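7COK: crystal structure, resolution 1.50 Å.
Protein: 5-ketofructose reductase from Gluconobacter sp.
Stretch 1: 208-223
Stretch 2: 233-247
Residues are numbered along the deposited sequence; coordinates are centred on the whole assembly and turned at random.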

ATOM      1  N   ALA A 208      17.420  13.843  32.212  1.00 18.20           N
ATOM      2  CA  ALA A 208      18.368  12.736  32.022  1.00 17.80           C
ATOM      3  C   ALA A 208      18.122  11.650  33.068  1.00 17.90           C
ATOM      4  O   ALA A 208      17.701  11.952  34.205  1.00 18.20           O
ATOM      5  CB  ALA A 208      19.807  13.242  32.088  1.00 17.49           C
ATOM      6  N   PRO A 209      18.357  10.371  32.703  1.00 17.89           N
ATOM      7  CA  PRO A 209      18.234   9.333  33.734  1.00 17.42           C
ATOM      8  C   PRO A 209      19.251   9.546  34.860  1.00 17.95           C
ATOM      9  O   PRO A 209      20.363  10.048  34.582  1.00 17.50           O
ATOM     10  CB  PRO A 209      18.595   8.044  32.988  1.00 18.23           C
ATOM     11  CG  PRO A 209      19.358   8.473  31.772  1.00 18.25           C
ATOM     12  CD  PRO A 209      18.814   9.820  31.406  1.00 17.84           C
ATOM     13  N   PRO A 210      18.887   9.180  36.118  1.00 18.31           N
ATOM     14  CA  PRO A 210      19.769   9.421  37.271  1.00 18.43           C
ATOM     15  C   PRO A 210      20.965   8.476  37.298  1.00 18.56           C
ATOM     16  O   PRO A 210      20.886   7.350  37.789  1.00 19.12           O
ATOM     17  CB  PRO A 210      18.846   9.254  38.485  1.00 19.02           C
ATOM     18  CG  PRO A 210      17.729   8.395  38.002  1.00 19.02           C
ATOM     19  CD  PRO A 210      17.562   8.673  36.535  1.00 18.38           C
ATOM     20  N   VAL A 211      22.070   8.974  36.748  1.00 17.69           N
ATOM     21  CA  VAL A 211      23.330   8.240  36.671  1.00 18.10           C
ATOM     22  C   VAL A 211      24.395   9.134  37.259  1.00 17.33           C
ATOM     23  O   VAL A 211      24.424  10.343  36.975  1.00 17.60           O
ATOM     24  CB  VAL A 211      23.713   7.960  35.199  1.00 17.66           C
ATOM     25  CG1 VAL A 211      25.051   7.239  35.086  1.00 18.28           C
ATOM     26  CG2 VAL A 211      22.628   7.151  34.512  1.00 19.39           C
ATOM     27  N   GLU A 212      25.268   8.542  38.076  1.00 16.88           N
ATOM     28  CA  GLU A 212      26.461   9.223  38.539  1.00 18.60           C
ATOM     29  C   GLU A 212      27.429   9.279  37.358  1.00 17.40           C
ATOM     30  O   GLU A 212      28.140   8.297  37.034  1.00 17.29           O
ATOM     31  CB  GLU A 212      27.067   8.502  39.727  1.00 20.50           C
ATOM     32  CG  GLU A 212      28.316   9.178  40.249  1.00 23.57           C
ATOM     33  CD  GLU A 212      28.877   8.450  41.438  1.00 28.35           C
ATOM     34  OE1 GLU A 212      29.225   7.269  41.274  1.00 30.22           O
ATOM     35  OE2 GLU A 212      28.967   9.058  42.530  1.00 32.63           O
ATOM     36  N   MET A 213      27.437  10.430  36.693  1.00 17.36           N
ATOM     37  CA  MET A 213      28.165  10.547  35.440  1.00 17.85           C
ATOM     38  C   MET A 213      29.667  10.438  35.688  1.00 18.04           C
ATOM     39  O   MET A 213      30.397   9.969  34.829  1.00 18.34           O
ATOM     40  CB  MET A 213      27.788  11.827  34.687  1.00 18.56           C
ATOM     41  CG  MET A 213      26.346  11.866  34.146  1.00 19.98           C
ATOM     42  SD  MET A 213      25.862  10.478  33.075  1.00 20.26           S
ATOM     43  CE  MET A 213      26.525  11.078  31.520  1.00 19.00           C
ATOM     44  N   GLY A 214      30.112  10.785  36.900  1.00 18.25           N
ATOM     45  CA  GLY A 214      31.532  10.630  37.263  1.00 18.11           C
ATOM     46  C   GLY A 214      32.026   9.189  37.388  1.00 18.36           C
ATOM     47  O   GLY A 214      33.226   8.950  37.569  1.00 18.89           O
ATOM     48  N   SER A 215      31.113   8.219  37.295  1.00 16.63           N
ATOM     49  CA  SER A 215      31.486   6.810  37.352  1.00 16.13           C
ATOM     50  C   SER A 215      31.904   6.297  35.980  1.00 15.59           C
ATOM     51  O   SER A 215      32.452   5.197  35.864  1.00 15.93           O
ATOM     52  CB  SER A 215      30.382   5.942  38.001  1.00 14.93           C
ATOM     53  OG  SER A 215      29.247   5.813  37.171  1.00 14.58           O
ATOM     54  N   LEU A 216      31.661   7.117  34.959  1.00 16.28           N
ATOM     55  CA  LEU A 216      32.097   6.814  33.592  1.00 16.38           C
ATOM     56  C   LEU A 216      33.571   7.086  33.437  1.00 16.13           C
ATOM     57  O   LEU A 216      34.072   8.081  33.964  1.00 17.07           O
ATOM     58  CB  LEU A 216      31.357   7.690  32.585  1.00 16.65           C
ATOM     59  CG  LEU A 216      29.904   7.397  32.182  1.00 16.68           C
ATOM     60  CD1 LEU A 216      29.349   8.585  31.420  1.00 17.63           C
ATOM     61  CD2 LEU A 216      29.850   6.185  31.285  1.00 18.88           C
ATOM     62  N   THR A 217      34.264   6.199  32.725  1.00 16.96           N
ATOM     63  CA  THR A 217      35.593   6.524  32.200  1.00 18.88           C
ATOM     64  C   THR A 217      35.403   7.139  30.807  1.00 19.29           C
ATOM     65  O   THR A 217      34.344   6.974  30.172  1.00 18.93           O
ATOM     66  CB  THR A 217      36.545   5.299  32.139  1.00 19.46           C
ATOM     67  OG1 THR A 217      36.185   4.428  31.054  1.00 20.84           O
ATOM     68  CG2 THR A 217      36.563   4.504  33.451  1.00 18.96           C
ATOM     69  N   LYS A 218      36.430   7.831  30.329  1.00 19.57           N
ATOM     70  CA  LYS A 218      36.423   8.389  28.972  1.00 21.65           C
ATOM     71  C   LYS A 218      36.379   7.313  27.882  1.00 21.21           C
ATOM     72  O   LYS A 218      36.028   7.613  26.724  1.00 21.61           O
ATOM     73  CB  LYS A 218      37.650   9.273  28.740  1.00 23.27           C
ATOM     74  CG  LYS A 218      37.624  10.610  29.448  1.00 26.77           C
ATOM     75  CD  LYS A 218      38.957  11.314  29.256  1.00 29.14           C
ATOM     76  CE  LYS A 218      38.782  12.814  29.189  1.00 31.79           C
ATOM     77  NZ  LYS A 218      40.018  13.474  28.692  1.00 32.05           N
ATOM     78  N   GLU A 219      36.731   6.086  28.260  1.00 22.17           N
ATOM     79  CA  GLU A 219      36.721   4.912  27.387  1.00 22.23           C
ATOM     80  C   GLU A 219      35.343   4.268  27.238  1.00 21.22           C
ATOM     81  O   GLU A 219      35.123   3.457  26.316  1.00 20.79           O
ATOM     82  CB  GLU A 219      37.663   3.850  27.940  1.00 25.50           C
ATOM     83  CG  GLU A 219      39.136   4.077  27.673  1.00 29.80           C
ATOM     84  CD  GLU A 219      39.947   2.828  27.949  1.00 34.08           C
ATOM     85  OE1 GLU A 219      39.829   1.858  27.169  1.00 36.69           O
ATOM     86  OE2 GLU A 219      40.694   2.814  28.950  1.00 35.26           O
ATOM     87  N   THR A 220      34.432   4.595  28.159  1.00 19.30           N
ATOM     88  CA  THR A 220      33.093   3.995  28.158  1.00 19.36           C
ATOM     89  C   THR A 220      32.320   4.503  26.958  1.00 17.80           C
ATOM     90  O   THR A 220      32.254   5.709  26.712  1.00 19.56           O
ATOM     91  CB  THR A 220      32.313   4.331  29.433  1.00 19.87           C
ATOM     92  OG1 THR A 220      33.136   4.094  30.576  1.00 21.77           O
ATOM     93  CG2 THR A 220      31.056   3.445  29.544  1.00 17.87           C
ATOM     94  N   VAL A 221      31.740   3.570  26.210  1.00 15.67           N
ATOM     95  CA  VAL A 221      30.854   3.890  25.087  1.00 14.77           C
ATOM     96  C   VAL A 221      29.462   4.125  25.675  1.00 14.17           C
ATOM     97  O   VAL A 221      28.960   3.292  26.419  1.00 14.69           O
ATOM     98  CB  VAL A 221      30.865   2.759  24.042  1.00 15.69           C
ATOM     99  CG1 VAL A 221      29.892   3.054  22.903  1.00 15.68           C
ATOM    100  CG2 VAL A 221      32.271   2.587  23.497  1.00 15.57           C
ATOM    101  N   VAL A 222      28.858   5.265  25.350  1.00 12.72           N
ATOM    102  CA  VAL A 222      27.578   5.654  25.943  1.00 12.73           C
ATOM    103  C   VAL A 222      26.549   5.788  24.817  1.00 12.89           C
ATOM    104  O   VAL A 222      26.753   6.521  23.856  1.00 13.24           O
ATOM    105  CB  VAL A 222      27.702   6.964  26.753  1.00 13.01           C
ATOM    106  CG1 VAL A 222      26.398   7.271  27.445  1.00 12.54           C
ATOM    107  CG2 VAL A 222      28.807   6.889  27.794  1.00 12.68           C
ATOM    108  N   ALA A 223      25.434   5.073  24.956  1.00 12.19           N
ATOM    109  CA  ALA A 223      24.392   5.020  23.918  1.00 12.37           C
ATOM    110  C   ALA A 223      23.033   5.358  24.523  1.00 12.95           C
ATOM    111  O   ALA A 223      22.789   5.110  25.713  1.00 12.96           O
ATOM    112  CB  ALA A 223      24.371   3.645  23.289  1.00 12.40           C
TER
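Stretch 2 233-247: RFLKDAKALGCTTLD

Stretch 2 folds back over stretch 1 as a helix, a tight turn and a strand. The helix of stretch 2 runs nearly antiparallel to strand 221-223, with a signed crossing angle of -164° and a closest axial approach of 8.8 Å; the chain then reverses, so that 245-246 pairs parallel with 222-223.

The pairing rests on two backbone hydrogen bonds made by one residue: Val222 N donates to Thr244 O (3.0 Å), and Leu246 N donates to Val222 O (2.9 Å). A water extends the link, donating to Lys218 O and Thr220 O and accepting from Thr244 N.

Apolar packing follows the alternation of the strand. On the face shared with Thr245, Val222 CG1 meets Phe234 CE2 at 3.5 Å and Ala238 CB at 3.8 Å; on the other face Ala223 CB packs on Leu246 CB (4.0 Å). Phe234, chi1 t, points toward stretch 1, with Pro209 CG over one ring face and Met213 SD oblique to it. Met213 CE also reaches Asp237 CB (3.8 Å), and Met213 CB lies 4.0 Å from Leu241 CD1.

Gly242 is the first residue after the helix to leave helical angles, in a Schellman motif at phi 102°. At these backbone angles a CB would jam against the preceding carbonyl O, which by itself calls for glycine; it would also clash with Lys218 CE.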

ATOM      1  N   ARG A 233      20.288  15.152  26.795  1.00 16.81           N
ATOM      2  CA  ARG A 233      21.126  15.640  27.900  1.00 17.41           C
ATOM      3  C   ARG A 233      22.164  14.594  28.329  1.00 16.79           C
ATOM      4  O   ARG A 233      23.331  14.917  28.499  1.00 16.46           O
ATOM      5  CB  ARG A 233      20.262  16.089  29.081  1.00 18.80           C
ATOM      6  CG  ARG A 233      21.028  16.536  30.307  1.00 20.25           C
ATOM      7  CD  ARG A 233      20.088  16.970  31.420  1.00 22.89           C
ATOM      8  NE  ARG A 233      20.789  17.073  32.701  1.00 25.76           N
ATOM      9  CZ  ARG A 233      20.230  16.896  33.900  1.00 26.69           C
ATOM     10  NH1 ARG A 233      18.938  16.603  34.018  1.00 26.93           N
ATOM     11  NH2 ARG A 233      20.971  17.017  34.996  1.00 28.47           N
ATOM     12  N   PHE A 234      21.711  13.357  28.520  1.00 15.65           N
ATOM     13  CA  PHE A 234      22.548  12.214  28.840  1.00 14.92           C
ATOM     14  C   PHE A 234      23.733  12.085  27.885  1.00 14.66           C
ATOM     15  O   PHE A 234      24.873  12.042  28.336  1.00 13.74           O
ATOM     16  CB  PHE A 234      21.654  10.971  28.845  1.00 15.33           C
ATOM     17  CG  PHE A 234      22.366   9.690  29.111  1.00 15.36           C
ATOM     18  CD1 PHE A 234      22.981   9.450  30.345  1.00 15.58           C
ATOM     19  CD2 PHE A 234      22.371   8.687  28.149  1.00 15.10           C
ATOM     20  CE1 PHE A 234      23.612   8.240  30.589  1.00 15.88           C
ATOM     21  CE2 PHE A 234      23.009   7.468  28.384  1.00 15.10           C
ATOM     22  CZ  PHE A 234      23.621   7.244  29.625  1.00 15.46           C
ATOM     23  N   LEU A 235      23.468  12.059  26.570  1.00 14.57           N
ATOM     24  CA  LEU A 235      24.576  12.006  25.605  1.00 14.66           C
ATOM     25  C   LEU A 235      25.461  13.241  25.576  1.00 15.75           C
ATOM     26  O   LEU A 235      26.681  13.106  25.410  1.00 15.98           O
ATOM     27  CB  LEU A 235      24.066  11.677  24.209  1.00 14.18           C
ATOM     28  CG  LEU A 235      23.474  10.260  24.060  1.00 13.92           C
ATOM     29  CD1 LEU A 235      23.203  10.056  22.581  1.00 14.71           C
ATOM     30  CD2 LEU A 235      24.309   9.108  24.614  1.00 13.71           C
ATOM     31  N   LYS A 236      24.860  14.416  25.761  1.00 16.39           N
ATOM     32  CA  LYS A 236      25.643  15.665  25.774  1.00 17.44           C
ATOM     33  C   LYS A 236      26.581  15.707  26.963  1.00 18.12           C
ATOM     34  O   LYS A 236      27.757  16.075  26.811  1.00 18.33           O
ATOM     35  CB  LYS A 236      24.741  16.893  25.744  1.00 17.54           C
ATOM     36  CG  LYS A 236      24.096  17.114  24.390  1.00 19.69           C
ATOM     37  CD  LYS A 236      23.070  18.225  24.449  1.00 23.98           C
ATOM     38  CE  LYS A 236      22.760  18.705  23.044  1.00 24.88           C
ATOM     39  NZ  LYS A 236      21.867  19.890  23.070  1.00 28.97           N
ATOM     40  N   ASP A 237      26.079  15.277  28.123  1.00 18.21           N
ATOM     41  CA  ASP A 237      26.893  15.140  29.334  1.00 18.00           C
ATOM     42  C   ASP A 237      28.031  14.137  29.146  1.00 17.62           C
ATOM     43  O   ASP A 237      29.170  14.425  29.510  1.00 17.29           O
ATOM     44  CB  ASP A 237      26.036  14.755  30.551  1.00 20.56           C
ATOM     45  CG  ASP A 237      25.025  15.833  30.944  1.00 22.04           C
ATOM     46  OD1 ASP A 237      25.214  17.024  30.615  1.00 23.68           O
ATOM     47  OD2 ASP A 237      24.020  15.470  31.593  1.00 26.44           O
ATOM     48  N   ALA A 238      27.730  12.972  28.553  1.00 16.97           N
ATOM     49  CA  ALA A 238      28.746  11.953  28.282  1.00 16.89           C
ATOM     50  C   ALA A 238      29.850  12.468  27.339  1.00 16.78           C
ATOM     51  O   ALA A 238      31.046  12.298  27.621  1.00 18.34           O
ATOM     52  CB  ALA A 238      28.081  10.702  27.712  1.00 16.89           C
ATOM     53  N   LYS A 239      29.432  13.082  26.228  1.00 18.08           N
ATOM     54  CA  LYS A 239      30.370  13.663  25.264  1.00 18.59           C
ATOM     55  C   LYS A 239      31.252  14.747  25.909  1.00 19.20           C
ATOM     56  O   LYS A 239      32.451  14.795  25.642  1.00 19.31           O
ATOM     57  CB  LYS A 239      29.613  14.225  24.057  1.00 20.44           C
ATOM     58  CG  LYS A 239      30.489  14.546  22.846  1.00 22.80           C
ATOM     59  CD  LYS A 239      29.652  14.704  21.592  1.00 25.20           C
ATOM     60  CE  LYS A 239      28.776  15.938  21.659  1.00 27.14           C
ATOM     61  NZ  LYS A 239      27.575  15.834  20.787  1.00 31.09           N
ATOM     62  N   ALA A 240      30.669  15.573  26.780  1.00 20.02           N
ATOM     63  CA  ALA A 240      31.442  16.590  27.535  1.00 20.76           C
ATOM     64  C   ALA A 240      32.523  15.995  28.440  1.00 22.12           C
ATOM     65  O   ALA A 240      33.534  16.646  28.712  1.00 23.09           O
ATOM     66  CB  ALA A 240      30.518  17.487  28.346  1.00 21.63           C
ATOM     67  N   LEU A 241      32.313  14.764  28.889  1.00 22.06           N
ATOM     68  CA  LEU A 241      33.295  14.034  29.685  1.00 22.59           C
ATOM     69  C   LEU A 241      34.375  13.374  28.843  1.00 21.92           C
ATOM     70  O   LEU A 241      35.353  12.876  29.371  1.00 24.91           O
ATOM     71  CB  LEU A 241      32.606  13.004  30.596  1.00 22.96           C
ATOM     72  CG  LEU A 241      31.748  13.557  31.744  1.00 23.82           C
ATOM     73  CD1 LEU A 241      31.099  12.434  32.541  1.00 24.00           C
ATOM     74  CD2 LEU A 241      32.521  14.493  32.671  1.00 24.56           C
ATOM     75  N   GLY A 242      34.202  13.383  27.526  1.00 21.39           N
ATOM     76  CA  GLY A 242      35.157  12.777  26.614  1.00 20.98           C
ATOM     77  C   GLY A 242      34.764  11.422  26.058  1.00 20.80           C
ATOM     78  O   GLY A 242      35.563  10.805  25.349  1.00 21.86           O
ATOM     79  N   CYS A 243      33.531  10.985  26.336  1.00 19.34           N
ATOM     80  CA  CYS A 243      33.021   9.687  25.884  1.00 19.04           C
ATOM     81  C   CYS A 243      32.569   9.652  24.430  1.00 18.11           C
ATOM     82  O   CYS A 243      32.029  10.637  23.902  1.00 19.59           O
ATOM     83  CB  CYS A 243      31.847   9.257  26.774  1.00 17.82           C
ATOM     84  SG  CYS A 243      32.323   8.981  28.493  1.00 18.90           S
ATOM     85  N   THR A 244      32.777   8.497  23.801  1.00 17.44           N
ATOM     86  CA  THR A 244      32.203   8.212  22.492  1.00 16.80           C
ATOM     87  C   THR A 244      30.723   7.938  22.715  1.00 16.38           C
ATOM     88  O   THR A 244      30.378   7.127  23.579  1.00 16.53           O
ATOM     89  CB  THR A 244      32.883   6.991  21.860  1.00 18.00           C
ATOM     90  OG1 THR A 244      34.247   7.308  21.591  1.00 20.23           O
ATOM     91  CG2 THR A 244      32.210   6.595  20.538  1.00 17.70           C
ATOM     92  N   THR A 245      29.870   8.632  21.960  1.00 14.92           N
ATOM     93  CA  THR A 245      28.401   8.498  22.093  1.00 14.98           C
ATOM     94  C   THR A 245      27.691   7.977  20.841  1.00 15.10           C
ATOM     95  O   THR A 245      28.114   8.226  19.707  1.00 15.94           O
ATOM     96  CB  THR A 245      27.733   9.826  22.490  1.00 14.57           C
ATOM     97  OG1 THR A 245      27.989  10.817  21.479  1.00 16.88           O
ATOM     98  CG2 THR A 245      28.262  10.342  23.848  1.00 14.82           C
ATOM     99  N   LEU A 246      26.586   7.265  21.074  1.00 13.49           N
ATOM    100  CA  LEU A 246      25.741   6.754  20.008  1.00 14.41           C
ATOM    101  C   LEU A 246      24.303   7.140  20.225  1.00 13.92           C
ATOM    102  O   LEU A 246      23.698   6.781  21.227  1.00 14.05           O
ATOM    103  CB  LEU A 246      25.868   5.228  19.903  1.00 15.50           C
ATOM    104  CG  LEU A 246      27.311   4.747  19.712  1.00 15.69           C
ATOM    105  CD1 LEU A 246      27.439   3.267  20.019  1.00 16.32           C
ATOM    106  CD2 LEU A 246      27.783   5.060  18.312  1.00 16.75           C
ATOM    107  N   ASP A 247      23.731   7.832  19.249  1.00 14.25           N
ATOM    108  CA  ASP A 247      22.386   8.358  19.388  1.00 14.73           C
ATOM    109  C   ASP A 247      21.267   7.455  18.846  1.00 13.81           C
ATOM    110  O   ASP A 247      21.482   6.574  17.991  1.00 12.82           O
ATOM    111  CB  ASP A 247      22.321   9.757  18.774  1.00 16.02           C
ATOM    112  CG  ASP A 247      22.297   9.718  17.275  1.00 17.15           C
ATOM    113  OD1 ASP A 247      21.191   9.551  16.706  1.00 17.30           O
ATOM    114  OD2 ASP A 247      23.370   9.866  16.663  1.00 20.34           O
TER
HETATM  115  O   HOH W   1      34.364   6.446  24.906  1.00 22.48           O